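Local coordinates for F-actin-capping protein subunit alpha (Dictyostelium discoideum, PDB 4AKR) that caps the fast-growing barbed ends of actin filaments independently of calcium, blocking subunit exchange there without severing the filaments, at residues A[109-114]-A[144-149]; A[116-121]-A[173-178]; A[191-194]-A[198-201]. All coordinates share one frame; numbering follows the deposited sequence.

Contact 1 (A[109-114]-A[144-149]); sequences QDIEQY and EGIKIT
A buried apolar contact joins the start of helix 112-129 to the first residues of strand 145-158, with Ile146 reaching from the strand to Ile111 and Tyr114. The CD1 methyl of Ile146 does most of the touching. Ile146 CD1 lies 3.6 Å from CG2 of Ile111 and 3.4 Å from CD2 of Tyr114, whose ring it meets obliquely. The tyrosine side chain crosses that of Ile146 at about a right angle, whereas the two isoleucines slide past each other in opposite directions, bringing CD1 of Ile111 within 4.0 Å of Ile146 CG2. With CG1 between the backbone N and the carbonyl carbon (chi1 65°), Ile111 turns CD1 to the CG2 branch of Ile146 and its own CG2 to the CD1 end. Ile111 is also the N-cap residue of the helix, and Ile111 O accepts the backbone N-H of Tyr114, the N lying 2.9 Å away. The two residues facing the strand thus belong to one helix opening, laid over an antiparallel five-stranded sheet. No hydrogen bond spans the two segments. Within the sheet, Ile146 and Ile148 are bonded through their backbones to Phe175 and Cys173 of strand 163-175. Beyond the contact, the Tyr114 ring meets Phe175 edge-to-face, and Asp110 forms a salt bridge with Lys141 on strand 134-142.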
# COMPACT_ATOMS: atom_id res chain seq x y z
N GLN A 109 -34.58 -19.21 -15.42
CA GLN A 109 -34.53 -20.37 -16.32
C GLN A 109 -34.57 -20.05 -17.81
O GLN A 109 -33.97 -20.77 -18.60
CB GLN A 109 -35.67 -21.34 -15.99
CG GLN A 109 -35.62 -21.97 -14.61
CD GLN A 109 -34.27 -22.60 -14.30
OE1 GLN A 109 -33.72 -23.33 -15.11
NE2 GLN A 109 -33.75 -22.32 -13.12
N ASP A 110 -35.26 -18.99 -18.20
CA ASP A 110 -35.36 -18.68 -19.63
C ASP A 110 -34.05 -18.35 -20.34
O ASP A 110 -33.98 -18.45 -21.57
CB ASP A 110 -36.39 -17.57 -19.87
CG ASP A 110 -36.09 -16.31 -19.08
OD1 ASP A 110 -34.98 -16.18 -18.52
OD2 ASP A 110 -36.99 -15.44 -19.02
N ILE A 111 -33.02 -18.00 -19.59
CA ILE A 111 -31.72 -17.68 -20.19
C ILE A 111 -30.63 -18.55 -19.57
O ILE A 111 -29.44 -18.37 -19.84
CB ILE A 111 -31.37 -16.20 -19.95
CG1 ILE A 111 -31.17 -15.94 -18.45
CG2 ILE A 111 -32.50 -15.31 -20.43
CD1 ILE A 111 -30.75 -14.53 -18.14
N GLU A 112 -31.04 -19.51 -18.75
CA GLU A 112 -30.12 -20.41 -18.06
C GLU A 112 -29.17 -21.15 -18.99
O GLU A 112 -28.07 -21.50 -18.58
CB GLU A 112 -30.93 -21.40 -17.21
CG GLU A 112 -30.14 -22.53 -16.54
CD GLU A 112 -29.05 -22.04 -15.60
OE1 GLU A 112 -29.08 -20.87 -15.18
OE2 GLU A 112 -28.15 -22.86 -15.28
N GLN A 113 -29.58 -21.40 -20.23
CA GLN A 113 -28.71 -22.11 -21.16
C GLN A 113 -27.51 -21.25 -21.52
O GLN A 113 -26.44 -21.77 -21.84
CB GLN A 113 -29.47 -22.52 -22.43
CG GLN A 113 -30.55 -23.57 -22.18
CD GLN A 113 -31.03 -24.27 -23.45
OE1 GLN A 113 -31.93 -25.11 -23.40
NE2 GLN A 113 -30.43 -23.94 -24.59
N TYR A 114 -27.68 -19.94 -21.48
CA TYR A 114 -26.58 -19.03 -21.77
C TYR A 114 -25.68 -18.96 -20.55
O TYR A 114 -24.47 -19.05 -20.67
CB TYR A 114 -27.11 -17.63 -22.14
CG TYR A 114 -27.58 -17.56 -23.58
CD1 TYR A 114 -26.67 -17.60 -24.63
CD2 TYR A 114 -28.94 -17.55 -23.89
CE1 TYR A 114 -27.09 -17.63 -25.96
CE2 TYR A 114 -29.38 -17.58 -25.22
CZ TYR A 114 -28.44 -17.62 -26.25
OH TYR A 114 -28.86 -17.68 -27.56
N GLU A 144 -31.49 -4.72 -23.43
CA GLU A 144 -30.76 -5.12 -24.62
C GLU A 144 -30.62 -6.63 -24.80
O GLU A 144 -29.95 -7.09 -25.73
CB GLU A 144 -29.37 -4.48 -24.62
CG GLU A 144 -28.54 -4.81 -23.38
CD GLU A 144 -28.94 -4.01 -22.15
OE1 GLU A 144 -30.12 -4.04 -21.75
OE2 GLU A 144 -28.05 -3.35 -21.57
N GLY A 145 -31.26 -7.41 -23.93
CA GLY A 145 -31.16 -8.86 -24.05
C GLY A 145 -30.71 -9.56 -22.78
O GLY A 145 -31.41 -9.53 -21.77
N ILE A 146 -29.55 -10.19 -22.84
CA ILE A 146 -29.01 -10.92 -21.68
C ILE A 146 -27.69 -10.40 -21.14
O ILE A 146 -26.75 -10.11 -21.90
CB ILE A 146 -28.80 -12.41 -22.00
CG1 ILE A 146 -30.15 -13.07 -22.30
CG2 ILE A 146 -28.10 -13.10 -20.83
CD1 ILE A 146 -30.03 -14.46 -22.90
N LYS A 147 -27.60 -10.30 -19.82
CA LYS A 147 -26.37 -9.87 -19.18
C LYS A 147 -25.79 -11.03 -18.37
O LYS A 147 -26.42 -11.54 -17.45
CB LYS A 147 -26.59 -8.67 -18.26
CG LYS A 147 -25.32 -8.28 -17.50
CD LYS A 147 -25.49 -7.05 -16.61
CE LYS A 147 -26.39 -7.32 -15.42
NZ LYS A 147 -26.38 -6.18 -14.46
N ILE A 148 -24.58 -11.47 -18.73
CA ILE A 148 -23.92 -12.55 -18.01
C ILE A 148 -22.74 -11.94 -17.28
O ILE A 148 -21.86 -11.38 -17.91
CB ILE A 148 -23.41 -13.65 -18.96
CG1 ILE A 148 -24.59 -14.26 -19.73
CG2 ILE A 148 -22.67 -14.73 -18.16
CD1 ILE A 148 -25.69 -14.79 -18.83
N THR A 149 -22.73 -12.04 -15.95
CA THR A 149 -21.65 -11.49 -15.15
C THR A 149 -20.70 -12.58 -14.64
O THR A 149 -21.11 -13.50 -13.94
CB THR A 149 -22.21 -10.72 -13.94
OG1 THR A 149 -23.17 -9.76 -14.40
CG2 THR A 149 -21.09 -9.99 -13.22

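Contact 2 (A[116-121]-A[173-178])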
# COMPACT_ATOMS: atom_id res chain seq x y z
N ALA A 116 -25.33 -21.19 -18.26
CA ALA A 116 -24.67 -22.50 -18.16
C ALA A 116 -23.54 -22.67 -19.17
O ALA A 116 -22.49 -23.20 -18.84
CB ALA A 116 -25.70 -23.63 -18.32
N ALA A 117 -23.77 -22.22 -20.40
CA ALA A 117 -22.73 -22.31 -21.41
C ALA A 117 -21.55 -21.42 -21.01
O ALA A 117 -20.40 -21.78 -21.22
CB ALA A 117 -23.27 -21.89 -22.76
N PHE A 118 -21.82 -20.26 -20.42
CA PHE A 118 -20.74 -19.38 -19.98
C PHE A 118 -20.03 -19.96 -18.76
O PHE A 118 -18.81 -19.87 -18.62
CB PHE A 118 -21.25 -17.98 -19.62
CG PHE A 118 -21.36 -17.04 -20.79
CD1 PHE A 118 -22.25 -17.30 -21.83
CD2 PHE A 118 -20.57 -15.89 -20.85
CE1 PHE A 118 -22.35 -16.42 -22.91
CE2 PHE A 118 -20.67 -15.00 -21.93
CZ PHE A 118 -21.56 -15.27 -22.96
N ASP A 119 -20.81 -20.57 -17.87
CA ASP A 119 -20.25 -21.15 -16.67
C ASP A 119 -19.20 -22.22 -16.98
O ASP A 119 -18.17 -22.28 -16.32
CB ASP A 119 -21.37 -21.71 -15.78
CG ASP A 119 -20.99 -21.74 -14.32
OD1 ASP A 119 -19.79 -21.56 -14.02
OD2 ASP A 119 -21.89 -21.92 -13.47
N GLU A 120 -19.45 -23.06 -17.99
CA GLU A 120 -18.48 -24.11 -18.35
C GLU A 120 -17.13 -23.48 -18.72
O GLU A 120 -16.07 -23.98 -18.36
CB GLU A 120 -18.95 -24.94 -19.56
CG GLU A 120 -20.15 -25.85 -19.34
CD GLU A 120 -20.43 -26.74 -20.56
OE1 GLU A 120 -20.31 -26.26 -21.71
OE2 GLU A 120 -20.79 -27.93 -20.36
N GLU A 121 -17.19 -22.38 -19.47
CA GLU A 121 -15.98 -21.70 -19.90
C GLU A 121 -15.26 -20.98 -18.76
O GLU A 121 -14.03 -21.03 -18.68
CB GLU A 121 -16.32 -20.73 -21.04
CG GLU A 121 -16.90 -21.40 -22.27
CD GLU A 121 -15.99 -22.50 -22.81
OE1 GLU A 121 -14.80 -22.22 -23.07
OE2 GLU A 121 -16.47 -23.64 -22.97
N CYS A 173 -20.81 -9.36 -19.50
CA CYS A 173 -21.07 -9.61 -20.91
C CYS A 173 -22.53 -9.44 -21.30
O CYS A 173 -23.41 -10.16 -20.81
CB CYS A 173 -20.61 -11.01 -21.28
SG CYS A 173 -19.02 -11.45 -20.52
N THR A 174 -22.79 -8.49 -22.19
CA THR A 174 -24.15 -8.19 -22.64
C THR A 174 -24.34 -8.52 -24.12
O THR A 174 -23.46 -8.27 -24.95
CB THR A 174 -24.50 -6.72 -22.39
OG1 THR A 174 -24.33 -6.41 -21.00
CG2 THR A 174 -25.93 -6.44 -22.77
N PHE A 175 -25.50 -9.07 -24.46
CA PHE A 175 -25.77 -9.45 -25.84
C PHE A 175 -27.22 -9.80 -26.16
O PHE A 175 -28.00 -10.16 -25.28
CB PHE A 175 -24.89 -10.64 -26.21
CG PHE A 175 -25.10 -11.85 -25.32
CD1 PHE A 175 -24.45 -11.94 -24.10
CD2 PHE A 175 -25.95 -12.88 -25.71
CE1 PHE A 175 -24.64 -13.06 -23.26
CE2 PHE A 175 -26.16 -14.00 -24.89
CZ PHE A 175 -25.50 -14.08 -23.66
N LYS A 176 -27.56 -9.67 -27.44
CA LYS A 176 -28.89 -10.02 -27.93
C LYS A 176 -28.71 -11.49 -28.29
O LYS A 176 -27.80 -11.84 -29.05
CB LYS A 176 -29.21 -9.20 -29.19
CG LYS A 176 -30.58 -9.46 -29.80
CD LYS A 176 -30.81 -8.56 -31.02
CE LYS A 176 -32.24 -8.64 -31.55
NZ LYS A 176 -32.47 -7.63 -32.64
N PRO A 177 -29.54 -12.38 -27.74
CA PRO A 177 -29.38 -13.80 -28.06
C PRO A 177 -29.61 -14.20 -29.51
O PRO A 177 -30.64 -13.89 -30.09
CB PRO A 177 -30.35 -14.49 -27.09
CG PRO A 177 -31.37 -13.43 -26.80
CD PRO A 177 -30.55 -12.19 -26.68
N GLY A 178 -28.62 -14.90 -30.08
CA GLY A 178 -28.72 -15.40 -31.44
C GLY A 178 -28.05 -14.63 -32.57
O GLY A 178 -27.78 -15.19 -33.63
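Helix 112-129 passes over the end of strand 163-175 without backbone contact: the nearest CA atoms, of Phe118 and Cys173, are 9.8 Å apart, and side chains span the interval. Phe118 reaches across from the helix to Cys173 and Phe175, alternate strand residues whose CB atoms both point toward it. The two phenylalanine rings approach from opposite directions with nearly parallel planes, only 5° apart, but they are slid so far that they barely overlap, and their centroids lie 5.6 Å from each other. Contact is therefore made by the outer carbons: CZ of Phe118 lies 3.8 Å from CE1 of Phe175, and CE1 of Phe118 is 4.0 Å from Phe175 CZ. At the neighbouring corner of the Phe118 ring, CE2 touches CB of Cys173 at 4.0 Å. The cysteine sulfur stands at the edge of the same ring, SG being 5.5 Å from its centroid and 76° off the normal, a sulfur-aromatic contact. Replacing Phe118 with an alanine would probably open a gap between helix and sheet, leaving the outer carbons of Phe175 and the Cys173 side chain without the ring that lies against them on the helix side. The strand side is held in the sheet by backbone hydrogen bonds between Cys173 and Ile148 and between Phe175 and Ile146, with strand 181-194 on its other flank. Phe118 also packs against Ile148 of strand 145-158 and against Thr220 and Ala221 of the long helix 217-248, so it lies where two helices meet the sheet.

Contact 3 (A[191-194]-A[198-201]); sequences NVHY and GNVQ
Val200 N donates to Tyr194 O at 2.8 Å, and Tyr194 N returns a bond to Val200 O at 2.9 Å; both are almost straight and make these residues a hydrogen-bonded antiparallel pair. Their side chains occupy one face of the sheet, where CB of Tyr194 and CB of Val200 are 4.5 Å apart. Next in register, His193 and Gln201 form a non-hydrogen-bonded pair on the other face, CA of His193 lying 4.6 Å from CA of Gln201; the CG methylene of Gln201 lies obliquely against the histidine ring. His193 has its CG anti to the backbone N (chi1 178°), which swings the ring out over the face it shares with Gln201, near the Asn199 side chain. The imidazole lies beside the Asn199 amide, its plane turned 74° from it. Along the second strand, OD1 of Asn199 accepts a hydrogen bond from NE2 of Gln201, 3.3 Å away, on a lone pair in the carbonyl plane. A short CA-H...O contact, 3.1 Å from Gln201 CA to Val192 O, closes the strands further down. This is the turn end of a beta hairpin whose strands 181-194 and 198-213 are joined by three residues. Val192 continues the pairing with Leu202, while Asn191 and His193 bond through their backbones to Arg166 and Ser164 of strand 163-175. On the outer side, residues 198-201 pair antiparallel with a strand of another protein chain, whose backbone also binds Asn199 ND2, so the sheet runs on across the interface between the subunits.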
# COMPACT_ATOMS: atom_id res chain seq x y z
N ASN A 191 -4.00 -6.63 -5.95
CA ASN A 191 -3.48 -6.11 -4.70
C ASN A 191 -2.38 -6.99 -4.12
O ASN A 191 -2.52 -8.20 -4.07
CB ASN A 191 -4.62 -5.98 -3.68
CG ASN A 191 -5.72 -5.07 -4.16
OD1 ASN A 191 -5.64 -3.85 -4.02
ND2 ASN A 191 -6.76 -5.65 -4.75
N VAL A 192 -1.29 -6.36 -3.69
CA VAL A 192 -0.19 -7.08 -3.08
C VAL A 192 0.29 -6.27 -1.88
O VAL A 192 0.42 -5.06 -1.96
CB VAL A 192 0.99 -7.31 -4.05
CG1 VAL A 192 2.13 -8.03 -3.32
CG2 VAL A 192 0.53 -8.14 -5.23
N HIS A 193 0.55 -6.98 -0.79
CA HIS A 193 1.00 -6.39 0.46
C HIS A 193 2.21 -7.17 0.99
O HIS A 193 2.13 -8.38 1.22
CB HIS A 193 -0.16 -6.47 1.47
CG HIS A 193 0.17 -5.94 2.84
ND1 HIS A 193 1.01 -4.87 3.05
CD2 HIS A 193 -0.29 -6.31 4.06
CE1 HIS A 193 1.05 -4.59 4.34
NE2 HIS A 193 0.27 -5.45 4.97
N TYR A 194 3.32 -6.46 1.14
CA TYR A 194 4.55 -7.03 1.66
C TYR A 194 4.87 -6.25 2.92
O TYR A 194 4.95 -5.03 2.90
CB TYR A 194 5.69 -6.87 0.66
CG TYR A 194 6.99 -7.43 1.17
CD1 TYR A 194 7.85 -6.64 1.94
CD2 TYR A 194 7.35 -8.76 0.92
CE1 TYR A 194 9.03 -7.16 2.45
CE2 TYR A 194 8.54 -9.28 1.43
CZ TYR A 194 9.38 -8.47 2.19
OH TYR A 194 10.57 -8.95 2.70
N GLY A 198 8.54 -3.22 7.30
CA GLY A 198 7.95 -2.15 6.54
C GLY A 198 6.58 -2.55 6.04
O GLY A 198 6.01 -3.55 6.47
N ASN A 199 6.07 -1.75 5.11
CA ASN A 199 4.76 -1.99 4.55
C ASN A 199 4.73 -1.42 3.14
O ASN A 199 4.70 -0.20 2.93
CB ASN A 199 3.72 -1.33 5.47
CG ASN A 199 2.34 -1.23 4.84
OD1 ASN A 199 2.02 -1.90 3.87
ND2 ASN A 199 1.50 -0.40 5.44
N VAL A 200 4.76 -2.32 2.16
CA VAL A 200 4.74 -1.93 0.76
C VAL A 200 3.49 -2.54 0.12
O VAL A 200 3.14 -3.68 0.40
CB VAL A 200 6.01 -2.42 0.03
CG1 VAL A 200 5.97 -2.05 -1.44
CG2 VAL A 200 7.24 -1.81 0.69
N GLN A 201 2.82 -1.76 -0.73
CA GLN A 201 1.60 -2.24 -1.38
C GLN A 201 1.50 -1.89 -2.85
O GLN A 201 1.86 -0.80 -3.28
CB GLN A 201 0.37 -1.69 -0.65
CG GLN A 201 0.04 -2.41 0.66
CD GLN A 201 -1.15 -1.82 1.37
OE1 GLN A 201 -2.17 -1.52 0.75
NE2 GLN A 201 -1.04 -1.66 2.68

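In the fold
All three contacts are largely buried and involve the same five-stranded antiparallel sheet, but at different ends. Contacts 1 and 2 lie side by side, their centres about 7 Å apart, and share helix 112-129, which packs successive turns on neighbouring strands 145-158 and 163-175; backbone bonds between those strands tie the two contacts together. Both are apolar and rely on side chains alone. Contact 3 lies on the opposite side of the chain's centre, its centre about 39 Å from that of contact 1 and 37 Å from that of contact 2. There strand meets strand through backbone hydrogen bonds and polar side chains, at an edge strand where the sheet continues into another chain.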